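Local coordinates for phosphatidylglycerol lysyltransferase C-terminal domain-containing protein (Bacteroides thetaiotaomicron, PDB 2HQY), which is of unknown function but binds coenzyme A and probably acts as an acyl or aminoacyl transferase of the acetyltransferase (GNAT) clan, at residues R147-Y152 with Y246-Y251; Y157-P162 with A254-E259; G208-L211 with K216-A219. All coordinates share one frame; numbering follows the deposited sequence. Where two conformers were deposited one is given.

Contact 1: R147-Y152 with Y246-Y251; sequences RFRNTY and YAMINY. With COA (coenzyme A), chain C.
Phe-148 and Met-248 meet where two helices pack nearly at right angles, their short segments running at 105° to each other with the axes 10.6 Å apart at closest. The pair illustrates how a helix beside a cofactor is backed on its far side in what is probably a GNAT-like fold: Tyr-246, on the same helix as Met-248, turns to coenzyme A, its hydroxyl donating a hydrogen bond, whose modelled length is doubtfully short, to O8A of the 3'-phosphate in the plane of the ring. Of the first segment's residues that touch the other helix, Phe-148 comes first in sequence. With CG anti to the backbone N (chi1 -171°), its ring reaches Met-248, whose CB sits over one face, 4.0 Å from the centroid, in a CH-pi contact. The methionine chain, bent at both chi2 and chi3, folds its methyl back so that CE lies 3.5 Å from Phe-148 CD2. Replacing the phenylalanine with an alanine would probably leave Met-248 without its aromatic platform and its bent chain freer to turn. Arg-149 follows, its CG brushing Met-248 CE while the extended chain carries NH2 to within 3.5 Å of Tyr-251 CE2; guanidinium and ring planes stand 87° apart, at an oblique approach. Thr-151 turns back to its own helix: OG1 is 2.9 Å from Arg-147 O, which also accepts from Thr-151 N on the opposite face of the carbonyl plane. Tyr-152 then leaves helical geometry, and its CD1 lies 3.5 Å above the face of the Phe-148 ring opposite Met-248 CB, toward the rim.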
loop_
_atom_site.group_PDB
_atom_site.type_symbol
_atom_site.label_atom_id
_atom_site.label_comp_id
_atom_site.label_asym_id
_atom_site.label_seq_id
_atom_site.Cartn_x
_atom_site.Cartn_y
_atom_site.Cartn_z
ATOM N N ARG A 147 -3.490 15.229 -39.079
ATOM C CA ARG A 147 -2.493 14.260 -39.551
ATOM C C ARG A 147 -2.849 12.833 -39.112
ATOM O O ARG A 147 -2.757 11.873 -39.909
ATOM C CB ARG A 147 -1.099 14.625 -39.029
ATOM C CG ARG A 147 0.052 13.841 -39.688
ATOM C CD ARG A 147 1.437 14.416 -39.339
ATOM N N PHE A 148 -3.265 12.708 -37.850
ATOM C CA PHE A 148 -3.696 11.421 -37.321
ATOM C C PHE A 148 -4.879 10.857 -38.102
ATOM O O PHE A 148 -4.848 9.693 -38.528
ATOM C CB PHE A 148 -4.035 11.516 -35.837
ATOM C CG PHE A 148 -4.267 10.174 -35.199
ATOM C CD1 PHE A 148 -3.193 9.453 -34.670
ATOM C CD2 PHE A 148 -5.542 9.610 -35.165
ATOM C CE1 PHE A 148 -3.374 8.218 -34.085
ATOM C CE2 PHE A 148 -5.741 8.352 -34.567
ATOM C CZ PHE A 148 -4.641 7.656 -34.027
ATOM N N ARG A 149 -5.907 11.681 -38.287
ATOM C CA ARG A 149 -7.107 11.272 -39.021
ATOM C C ARG A 149 -6.765 10.842 -40.441
ATOM O O ARG A 149 -7.305 9.852 -40.940
ATOM C CB ARG A 149 -8.146 12.398 -39.047
ATOM C CG ARG A 149 -8.907 12.569 -37.768
ATOM C CD ARG A 149 -9.837 13.778 -37.822
ATOM N NE ARG A 149 -10.641 13.875 -36.604
ATOM C CZ ARG A 149 -11.005 15.015 -36.018
ATOM N NH1 ARG A 149 -10.644 16.181 -36.521
ATOM N NH2 ARG A 149 -11.742 14.990 -34.911
ATOM N N ASN A 150 -5.863 11.593 -41.080
ATOM C CA ASN A 150 -5.414 11.287 -42.438
ATOM C C ASN A 150 -4.627 9.986 -42.528
ATOM O O ASN A 150 -4.825 9.198 -43.457
ATOM C CB ASN A 150 -4.562 12.430 -42.972
ATOM C CG ASN A 150 -5.388 13.525 -43.588
ATOM O OD1 ASN A 150 -6.523 13.304 -44.012
ATOM N ND2 ASN A 150 -4.814 14.720 -43.666
ATOM N N THR A 151 -3.748 9.761 -41.556
ATOM C CA THR A 151 -2.915 8.566 -41.544
ATOM C C THR A 151 -3.733 7.348 -41.136
ATOM O O THR A 151 -3.582 6.283 -41.737
ATOM C CB THR A 151 -1.697 8.731 -40.624
ATOM O OG1 THR A 151 -0.961 9.876 -41.051
ATOM C CG2 THR A 151 -0.780 7.503 -40.698
ATOM N N TYR A 152 -4.627 7.533 -40.156
ATOM C CA TYR A 152 -5.413 6.439 -39.593
ATOM C C TYR A 152 -6.919 6.738 -39.650
ATOM O O TYR A 152 -7.561 6.896 -38.602
ATOM C CB TYR A 152 -4.973 6.179 -38.145
ATOM C CG TYR A 152 -3.477 5.996 -37.960
ATOM C CD1 TYR A 152 -2.706 6.966 -37.301
ATOM C CD2 TYR A 152 -2.829 4.862 -38.445
ATOM C CE1 TYR A 152 -1.326 6.790 -37.126
ATOM C CE2 TYR A 152 -1.461 4.677 -38.275
ATOM C CZ TYR A 152 -0.721 5.638 -37.612
ATOM O OH TYR A 152 0.630 5.443 -37.469
ATOM N N TYR A 246 -1.074 10.391 -28.712
ATOM C CA TYR A 246 -1.297 11.212 -27.503
ATOM C C TYR A 246 -2.254 12.374 -27.778
ATOM O O TYR A 246 -3.182 12.628 -26.987
ATOM C CB TYR A 246 0.022 11.742 -26.918
ATOM C CG TYR A 246 0.744 10.740 -26.028
ATOM C CD1 TYR A 246 1.978 10.194 -26.406
ATOM C CD2 TYR A 246 0.183 10.333 -24.800
ATOM C CE1 TYR A 246 2.658 9.276 -25.565
ATOM C CE2 TYR A 246 0.839 9.407 -23.965
ATOM C CZ TYR A 246 2.073 8.884 -24.351
ATOM O OH TYR A 246 2.723 7.968 -23.530
ATOM N N ALA A 247 -2.056 13.066 -28.904
ATOM C CA ALA A 247 -2.962 14.182 -29.262
ATOM C C ALA A 247 -4.409 13.709 -29.449
ATOM O O ALA A 247 -5.351 14.356 -28.955
ATOM C CB ALA A 247 -2.479 14.924 -30.546
ATOM N N MET A 248 -4.593 12.616 -30.190
ATOM C CA MET A 248 -5.956 12.150 -30.502
ATOM C C MET A 248 -6.706 11.656 -29.248
ATOM O O MET A 248 -7.901 11.965 -29.083
ATOM C CB MET A 248 -5.977 11.072 -31.585
ATOM C CG MET A 248 -7.429 10.610 -31.906
ATOM S SD MET A 248 -8.475 12.054 -32.445
ATOM C CE MET A 248 -7.705 12.023 -33.915
ATOM N N ILE A 249 -6.029 10.904 -28.382
ATOM C CA ILE A 249 -6.716 10.383 -27.183
ATOM C C ILE A 249 -7.097 11.492 -26.207
ATOM O O ILE A 249 -8.179 11.467 -25.608
ATOM C CB ILE A 249 -5.993 9.207 -26.482
ATOM C CG1 ILE A 249 -7.018 8.496 -25.572
ATOM C CG2 ILE A 249 -4.709 9.668 -25.736
ATOM C CD1 ILE A 249 -6.779 7.077 -25.332
ATOM N N ASN A 250 -6.213 12.486 -26.091
ATOM C CA ASN A 250 -6.466 13.690 -25.309
ATOM C C ASN A 250 -7.760 14.375 -25.799
ATOM O O ASN A 250 -8.683 14.601 -25.017
ATOM C CB ASN A 250 -5.222 14.593 -25.442
ATOM C CG ASN A 250 -5.327 15.905 -24.673
ATOM O OD1 ASN A 250 -6.414 16.467 -24.460
ATOM N ND2 ASN A 250 -4.154 16.421 -24.279
ATOM N N TYR A 251 -7.825 14.661 -27.110
ATOM C CA TYR A 251 -8.984 15.268 -27.749
ATOM C C TYR A 251 -10.268 14.435 -27.599
ATOM O O TYR A 251 -11.311 14.974 -27.228
ATOM C CB TYR A 251 -8.667 15.500 -29.221
ATOM C CG TYR A 251 -9.809 16.111 -29.985
ATOM C CD1 TYR A 251 -10.066 17.475 -29.906
ATOM C CD2 TYR A 251 -10.651 15.313 -30.755
ATOM C CE1 TYR A 251 -11.126 18.044 -30.621
ATOM C CE2 TYR A 251 -11.725 15.872 -31.479
ATOM C CZ TYR A 251 -11.955 17.227 -31.389
ATOM O OH TYR A 251 -13.024 17.761 -32.106
HETATM N N1A COA C . 5.279 9.341 -14.747
HETATM C C2A COA C . 4.666 9.071 -15.916
HETATM N N3A COA C . 5.332 9.125 -17.079
HETATM C C4A COA C . 6.655 9.455 -17.099
HETATM C C5A COA C . 7.315 9.737 -15.908
HETATM C C6A COA C . 6.594 9.671 -14.706
HETATM N N6A COA C . 7.166 9.927 -13.503
HETATM N N7A COA C . 8.600 10.025 -16.240
HETATM C C8A COA C . 8.732 9.918 -17.586
HETATM N N9A COA C . 7.538 9.596 -18.105
HETATM C C1B COA C . 7.225 9.310 -19.534
HETATM C C2B COA C . 7.196 10.416 -20.583
HETATM O O2B COA C . 5.894 10.987 -20.685
HETATM C C3B COA C . 7.494 9.602 -21.833
HETATM O O3B COA C . 6.317 8.947 -22.318
HETATM P P3B COA C . 6.181 8.522 -23.867
HETATM O O7A COA C . 5.875 9.855 -24.547
HETATM O O8A COA C . 5.077 7.473 -23.891
HETATM O O9A COA C . 7.521 7.964 -24.293
HETATM C C4B COA C . 8.456 8.513 -21.387
HETATM O O4B COA C . 8.197 8.343 -19.989
HETATM C C5B COA C . 9.922 8.884 -21.642
HETATM O O5B COA C . 10.032 10.313 -21.736
HETATM P P1A COA C . 11.226 11.225 -21.119
HETATM O O1A COA C . 10.695 12.637 -20.989
HETATM O O2A COA C . 11.856 10.559 -19.903
HETATM O O3A COA C . 12.262 11.209 -22.360
HETATM O O4A COA C . 13.779 10.080 -24.045
HETATM O O5A COA C . 13.146 8.853 -21.817
#

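Contact 2: Y157-P162 with A254-E259; sequences YTPITP and ANRIPE
Arg-256 lays one face of its guanidinium against the rim of the Tyr-157 ring, a useful example of an arginine and an aromatic residue meeting without a cation-pi stack. Here NH2 comes in at the ring edge, close to the ring plane, and stands 3.6 Å from Tyr-157 CD2. Seen from the arginine, Tyr-157 CE2 lies above the flat group, displaced toward its rim, and the two planes are 63° apart. The side chains slide past each other in opposite directions, which brings Arg-256 CG to 3.8 Å from Tyr-157 OH. On the same guanidinium, NH1 touches Pro-159 CG at 3.8 Å, an oblique contact with the proline ring. A bend at chi2 (-57°) folds the arginine chain so that CG and the terminal group can both lie along the tyrosine.

One shell further out, Tyr-157 is packed against Glu-252 and Phe-253 of helix 245-256 and against Leu-211 of strand 207-213. Its strand is fixed by backbone hydrogen bonds between Thr-158 and Ile-210 and between Ile-160 and Gly-208. On the helix side, Asn-255 ND2 bonds to Tyr-251 O and to Ala-131 O, linking the backbone of helix 245-256 to Ala-131, next to Arg-256. The contact thus joins helix 245-256 to Tyr-157 and Pro-159 of strand 156-159 at the protein surface.

The guanidinium meets carbon atoms of the strand segment, with no carboxylate of either segment beside it; the strand offers van der Waals contact rather than a charge pair, and a crystal neighbour that Arg-256 also touches may help set its position.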
loop_
_atom_site.group_PDB
_atom_site.type_symbol
_atom_site.label_atom_id
_atom_site.label_comp_id
_atom_site.label_asym_id
_atom_site.label_seq_id
_atom_site.Cartn_x
_atom_site.Cartn_y
_atom_site.Cartn_z
ATOM N N TYR A 157 -12.031 5.030 -31.269
ATOM C CA TYR A 157 -11.989 5.399 -29.860
ATOM C C TYR A 157 -13.141 4.712 -29.124
ATOM O O TYR A 157 -14.306 4.731 -29.580
ATOM C CB TYR A 157 -12.123 6.908 -29.707
ATOM C CG TYR A 157 -12.248 7.376 -28.274
ATOM C CD1 TYR A 157 -11.107 7.660 -27.506
ATOM C CD2 TYR A 157 -13.495 7.559 -27.678
ATOM C CE1 TYR A 157 -11.210 8.089 -26.189
ATOM C CE2 TYR A 157 -13.602 7.978 -26.343
ATOM C CZ TYR A 157 -12.452 8.232 -25.607
ATOM O OH TYR A 157 -12.581 8.669 -24.304
ATOM N N THR A 158 -12.824 4.102 -27.994
ATOM C CA THR A 158 -13.819 3.457 -27.152
ATOM C C THR A 158 -13.660 3.905 -25.700
ATOM O O THR A 158 -12.511 4.133 -25.251
ATOM C CB THR A 158 -13.687 1.914 -27.186
ATOM O OG1 THR A 158 -12.311 1.546 -27.014
ATOM C CG2 THR A 158 -14.230 1.325 -28.494
ATOM N N PRO A 159 -14.785 3.994 -24.949
ATOM C CA PRO A 159 -14.680 4.196 -23.515
ATOM C C PRO A 159 -14.032 2.969 -22.870
ATOM O O PRO A 159 -14.086 1.858 -23.433
ATOM C CB PRO A 159 -16.143 4.317 -23.054
ATOM C CG PRO A 159 -16.918 4.622 -24.307
ATOM C CD PRO A 159 -16.202 3.923 -25.392
ATOM N N ILE A 160 -13.404 3.163 -21.726
ATOM C CA ILE A 160 -12.938 2.021 -20.951
ATOM C C ILE A 160 -14.157 1.335 -20.321
ATOM O O ILE A 160 -14.957 1.973 -19.630
ATOM C CB ILE A 160 -11.891 2.391 -19.862
ATOM C CG1 ILE A 160 -10.573 2.868 -20.518
ATOM C CG2 ILE A 160 -11.610 1.170 -18.982
ATOM C CD1 ILE A 160 -9.514 3.378 -19.529
ATOM N N THR A 161 -14.331 0.054 -20.648
ATOM C CA THR A 161 -15.395 -0.768 -20.080
ATOM C C THR A 161 -14.696 -1.929 -19.385
ATOM O O THR A 161 -13.475 -2.166 -19.613
ATOM C CB THR A 161 -16.311 -1.355 -21.181
ATOM O OG1 THR A 161 -15.482 -2.008 -22.143
ATOM C CG2 THR A 161 -17.122 -0.253 -21.853
ATOM N N PRO A 162 -15.441 -2.669 -18.538
ATOM C CA PRO A 162 -14.842 -3.826 -17.858
ATOM C C PRO A 162 -14.129 -4.799 -18.771
ATOM O O PRO A 162 -13.035 -5.221 -18.424
ATOM C CB PRO A 162 -16.049 -4.475 -17.137
ATOM C CG PRO A 162 -16.886 -3.272 -16.768
ATOM C CD PRO A 162 -16.827 -2.445 -18.064
ATOM N N ALA A 254 -11.377 14.403 -23.885
ATOM C CA ALA A 254 -11.814 15.747 -23.426
ATOM C C ALA A 254 -13.292 15.942 -23.804
ATOM O O ALA A 254 -14.096 16.471 -23.027
ATOM C CB ALA A 254 -10.922 16.854 -24.022
ATOM N N ASN A 255 -13.647 15.454 -24.986
ATOM C CA ASN A 255 -15.030 15.545 -25.449
ATOM C C ASN A 255 -16.049 14.702 -24.691
ATOM O O ASN A 255 -17.273 14.945 -24.787
ATOM C CB ASN A 255 -15.086 15.330 -26.961
ATOM C CG ASN A 255 -14.757 16.618 -27.709
ATOM O OD1 ASN A 255 -15.602 17.531 -27.816
ATOM N ND2 ASN A 255 -13.533 16.722 -28.193
ATOM N N ARG A 256 -15.549 13.711 -23.955
ATOM C CA ARG A 256 -16.390 12.840 -23.116
ATOM C C ARG A 256 -16.538 13.369 -21.678
ATOM O O ARG A 256 -17.440 12.959 -20.941
ATOM C CB ARG A 256 -15.816 11.421 -23.094
ATOM C CG ARG A 256 -15.698 10.755 -24.479
ATOM C CD ARG A 256 -17.052 10.702 -25.229
ATOM N NE ARG A 256 -16.909 9.907 -26.454
ATOM C CZ ARG A 256 -17.306 8.648 -26.634
ATOM N NH1 ARG A 256 -17.976 7.983 -25.686
ATOM N NH2 ARG A 256 -17.068 8.079 -27.818
ATOM N N ILE A 257 -15.657 14.275 -21.275
ATOM C CA ILE A 257 -15.744 14.864 -19.944
ATOM C C ILE A 257 -16.981 15.779 -19.887
ATOM O O ILE A 257 -17.149 16.642 -20.768
ATOM C CB ILE A 257 -14.443 15.664 -19.612
ATOM C CG1 ILE A 257 -13.257 14.698 -19.432
ATOM C CG2 ILE A 257 -14.677 16.575 -18.378
ATOM C CD1 ILE A 257 -11.865 15.397 -19.380
ATOM N N PRO A 258 -17.874 15.555 -18.904
ATOM C CA PRO A 258 -19.114 16.331 -18.780
ATOM C C PRO A 258 -18.871 17.850 -18.727
ATOM O O PRO A 258 -17.875 18.293 -18.162
ATOM C CB PRO A 258 -19.700 15.814 -17.468
ATOM C CG PRO A 258 -19.210 14.389 -17.389
ATOM C CD PRO A 258 -17.790 14.505 -17.869
ATOM N N GLU A 259 -19.784 18.631 -19.302
ATOM C CA GLU A 259 -19.586 20.080 -19.477
ATOM C C GLU A 259 -19.477 20.877 -18.180
ATOM O O GLU A 259 -18.877 21.944 -18.181
ATOM C CB GLU A 259 -20.644 20.713 -20.417
ATOM C CG GLU A 259 -20.340 20.466 -21.908
ATOM C CD GLU A 259 -20.974 21.483 -22.869
ATOM O OE1 GLU A 259 -20.324 21.776 -23.908
ATOM O OE2 GLU A 259 -22.107 21.983 -22.612
#

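Contact 3: G208-L211 with K216-A219; sequences GGIL and KIVA
Leu-211 O receives the shortest and straightest bond of the pair, from Val-218 N at 2.8 Å with an N-H...O angle of 178°. The same oxygen takes a second, weak bond from Ala-219 N at 3.4 Å. In return, Leu-211 N donates to Ala-219 O at 3.0 Å, approaching from above the carbonyl plane. Two CA-H...O contacts lie beside these bonds, one from Ile-217 CA to Leu-211 O and the other from Ile-210 CA to Ala-219 O.

Two residues, Val-218 and Ala-219, therefore face the single Leu-211, which is the definition of a classic beta bulge. It interrupts the hairpin of strands 207-213 and 216-227, where Leu-211 and Ala-219 form an antiparallel hydrogen-bonded pair. The extra residue takes up its length at Val-218, whose psi of -8° departs from extended geometry.

Packing follows from the bulge. Leu-211 CB lies 4.0 Å from Ala-219 CB and 4.1 Å from Val-218 CG2, so both bulge residues touch one leucine. That branch of Val-218, placed between its own backbone N and carbonyl carbon, also rests against Leu-211 O. Met-248 and Ile-249 of helix 245-256 cover the side of the sheet bearing Leu-211 and Ala-219. Away from that helix, Ile-217 holds CG1 anti to its backbone N, which brings CG1 to 3.6 Å from Ile-210 CG2, and its CD1 reaches the same methyl. Helix 165-179 packs here, Glu-167 touching both isoleucines and Cys-168 meeting Ile-210.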
loop_
_atom_site.group_PDB
_atom_site.type_symbol
_atom_site.label_atom_id
_atom_site.label_comp_id
_atom_site.label_asym_id
_atom_site.label_seq_id
_atom_site.Cartn_x
_atom_site.Cartn_y
_atom_site.Cartn_z
ATOM N N GLY A 208 -12.802 6.529 -18.643
ATOM C CA GLY A 208 -11.601 6.554 -19.464
ATOM C C GLY A 208 -11.880 6.308 -20.906
ATOM O O GLY A 208 -13.026 6.062 -21.297
ATOM N N GLY A 209 -10.816 6.309 -21.694
ATOM C CA GLY A 209 -10.968 6.077 -23.156
ATOM C C GLY A 209 -9.769 5.293 -23.669
ATOM O O GLY A 209 -8.688 5.249 -23.015
ATOM N N ILE A 210 -9.963 4.670 -24.825
ATOM C CA ILE A 210 -8.970 3.830 -25.478
ATOM C C ILE A 210 -8.989 4.157 -26.977
ATOM O O ILE A 210 -10.053 4.360 -27.561
ATOM C CB ILE A 210 -9.327 2.325 -25.292
ATOM C CG1 ILE A 210 -9.257 1.931 -23.815
ATOM C CG2 ILE A 210 -8.374 1.457 -26.074
ATOM C CD1 ILE A 210 -9.974 0.564 -23.528
ATOM N N LEU A 211 -7.804 4.250 -27.564
ATOM C CA LEU A 211 -7.639 4.430 -28.989
ATOM C C LEU A 211 -7.115 3.117 -29.588
ATOM O O LEU A 211 -6.163 2.510 -29.056
ATOM C CB LEU A 211 -6.644 5.582 -29.205
ATOM C CG LEU A 211 -6.756 6.406 -30.471
ATOM C CD1 LEU A 211 -8.143 7.079 -30.538
ATOM C CD2 LEU A 211 -5.585 7.400 -30.533
ATOM N N LYS A 216 -5.447 -2.939 -32.966
ATOM C CA LYS A 216 -4.818 -3.041 -31.643
ATOM C C LYS A 216 -4.893 -1.738 -30.860
ATOM O O LYS A 216 -4.941 -0.640 -31.431
ATOM C CB LYS A 216 -3.366 -3.521 -31.726
ATOM C CG LYS A 216 -2.368 -2.538 -32.386
ATOM C CD LYS A 216 -0.910 -2.904 -31.982
ATOM C CE LYS A 216 0.140 -2.410 -33.010
ATOM N NZ LYS A 216 0.438 -0.930 -32.928
ATOM N N ILE A 217 -4.887 -1.883 -29.542
ATOM C CA ILE A 217 -4.843 -0.727 -28.671
ATOM C C ILE A 217 -3.524 0.026 -28.850
ATOM O O ILE A 217 -2.431 -0.587 -28.879
ATOM C CB ILE A 217 -5.057 -1.100 -27.190
ATOM C CG1 ILE A 217 -5.050 0.168 -26.331
ATOM C CG2 ILE A 217 -3.993 -2.121 -26.700
ATOM C CD1 ILE A 217 -5.399 -0.104 -24.831
ATOM N N VAL A 218 -3.624 1.339 -28.999
ATOM C CA VAL A 218 -2.431 2.175 -29.109
ATOM C C VAL A 218 -2.358 3.312 -28.077
ATOM O O VAL A 218 -1.361 4.009 -28.004
ATOM C CB VAL A 218 -2.242 2.785 -30.544
ATOM C CG1 VAL A 218 -2.037 1.683 -31.585
ATOM C CG2 VAL A 218 -3.381 3.766 -30.910
ATOM N N ALA A 219 -3.426 3.527 -27.311
ATOM C CA ALA A 219 -3.397 4.532 -26.234
ATOM C C ALA A 219 -4.553 4.283 -25.284
ATOM O O ALA A 219 -5.562 3.708 -25.701
ATOM C CB ALA A 219 -3.500 5.951 -26.801
#

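Overall arrangement
The three contacts lie together where helix 245-256 packs on strands 156-159, 207-213 and 216-227. Contacts 1 and 2 share that helix, with centres about 16 Å apart; contact 3, its centre about 12 Å from that of the first and about 11 Å from that of the second, supplies the sheet beneath it. Ile-249 CD1 rests 3.5 Å from Gly-209 O, and Phe-148 CZ lies 3.6 Å from Leu-211 CD2. Contacts 2 and 3 also touch where Tyr-157 OH comes 3.3 Å from Gly-209 CA. Coenzyme A is approached from contact 1 directly through Tyr-246; the side chain of Ala-219 lies about 9 Å from the cofactor, and that of Tyr-157 about 12 Å from that of Tyr-246.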